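PDB 4Z8T: AvrRxo1-ORF2 from Xanthomonas oryzae pv. oryzicola, which binds the type III effector AvrRxo1-ORF1, which has a polynucleotide kinase domain, and probably acts as its molecular chaperone. Local coordinates for residues Arg72-Tyr75 and Asn80-Thr83. Residues are numbered along the deposited sequence; the frame is centred on the assembly and turned at random.
Sequences RMYY and NVMT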
# COMPACT_ATOMS: atom_id res chain seq x y z
N ARG B 72 1.31 20.49 5.80
CA ARG B 72 1.16 19.08 5.48
C ARG B 72 2.36 18.54 4.71
O ARG B 72 2.87 17.47 5.00
CB ARG B 72 -0.14 18.84 4.71
CG ARG B 72 -0.29 17.44 4.18
CD ARG B 72 -1.65 17.22 3.55
NE ARG B 72 -2.70 17.28 4.55
CZ ARG B 72 -2.99 16.27 5.37
NH1 ARG B 72 -3.97 16.40 6.25
NH2 ARG B 72 -2.30 15.12 5.30
N MSE B 73 2.83 19.30 3.72
CA MSE B 73 4.02 18.87 2.98
C MSE B 73 5.22 18.70 3.92
O MSE B 73 5.93 17.71 3.87
CB MSE B 73 4.35 19.86 1.86
CG MSE B 73 5.58 19.49 1.08
SE MSE B 73 5.97 20.87 -0.24
CE MSE B 73 4.31 20.79 -1.19
N TYR B 74 5.41 19.68 4.80
CA TYR B 74 6.53 19.67 5.73
C TYR B 74 6.53 18.40 6.59
O TYR B 74 7.55 17.72 6.71
CB TYR B 74 6.42 20.92 6.60
CG TYR B 74 7.48 21.08 7.68
CD1 TYR B 74 8.81 21.26 7.35
CD2 TYR B 74 7.13 21.08 9.02
CE1 TYR B 74 9.77 21.43 8.33
CE2 TYR B 74 8.08 21.25 10.00
CZ TYR B 74 9.39 21.42 9.66
OH TYR B 74 10.34 21.59 10.63
N TYR B 75 5.37 18.09 7.16
CA TYR B 75 5.28 16.98 8.10
C TYR B 75 5.12 15.62 7.44
O TYR B 75 5.72 14.65 7.89
CB TYR B 75 4.14 17.20 9.08
CG TYR B 75 4.47 18.21 10.16
CD1 TYR B 75 5.55 18.01 11.01
CD2 TYR B 75 3.71 19.35 10.32
CE1 TYR B 75 5.86 18.93 12.00
CE2 TYR B 75 4.01 20.29 11.31
CZ TYR B 75 5.09 20.06 12.14
OH TYR B 75 5.41 20.97 13.13
N ASN B 80 11.98 13.48 7.31
CA ASN B 80 13.38 13.53 7.74
C ASN B 80 13.98 14.93 7.72
O ASN B 80 15.12 15.14 8.14
CB ASN B 80 14.23 12.56 6.92
CG ASN B 80 13.77 11.12 7.03
OD1 ASN B 80 13.27 10.69 8.08
ND2 ASN B 80 13.92 10.36 5.95
N VAL B 81 13.22 15.89 7.20
CA VAL B 81 13.61 17.30 7.23
C VAL B 81 13.29 17.87 8.61
O VAL B 81 12.14 17.83 9.05
CB VAL B 81 12.86 18.10 6.14
CG1 VAL B 81 13.06 19.60 6.33
CG2 VAL B 81 13.34 17.67 4.76
N MSE B 82 14.30 18.41 9.29
CA MSE B 82 14.15 18.80 10.69
C MSE B 82 13.85 20.29 10.90
O MSE B 82 13.31 20.68 11.95
CB MSE B 82 15.40 18.41 11.48
CG MSE B 82 15.66 16.92 11.54
SE MSE B 82 14.31 16.01 12.61
CE MSE B 82 13.51 14.94 11.20
N THR B 83 14.18 21.10 9.90
CA THR B 83 14.12 22.55 10.04
C THR B 83 13.40 23.24 8.88
O THR B 83 13.38 22.73 7.76
CB THR B 83 15.54 23.14 10.16
OG1 THR B 83 16.33 22.69 9.05
CG2 THR B 83 16.19 22.67 11.45
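Tyr74 reaches from helix 63-77 to the loop that follows it; its ring meets Val81 and Thr83 through CE1, while its hydroxyl comes up to Met82. Its CG lies anti to the backbone N (chi1 178°), and the far end of the side chain, CE1 and OH, comes nearer the loop than the direction of its CB would suggest. Val81 CG1 lies obliquely to the ring, 4.3 Å from Tyr74 CE1, an apolar touch made by one methyl branch. The same CE1 has Thr83 O 3.9 Å away, at the ring edge and near its plane. Where the chain turns between helices 63-77 and 84-94, the Tyr74 and Val81 CA atoms are 7.6 Å apart, and Thr83 ends the turn as N-cap of helix 84-94, its side chain capping a backbone N just beyond. The chain is helical without strands, and here a tyrosine near the end of one helix packs against the loop of a helix-loop-helix corner. Tyr74 OH comes within 3.4 Å of Met82 O, but its hydrogen bond goes instead to Glu41 O. Lys40 ties both sides of the corner together: its NZ hydrogen-bonds to Tyr74 O and Val81 O and makes a cation-pi contact with the Tyr74 ring. Phe87 of helix 84-94 meets that ring edge-to-face, while Tyr74 CD2 sits 3.7 Å above the plane of the Tyr75 ring, over its centre.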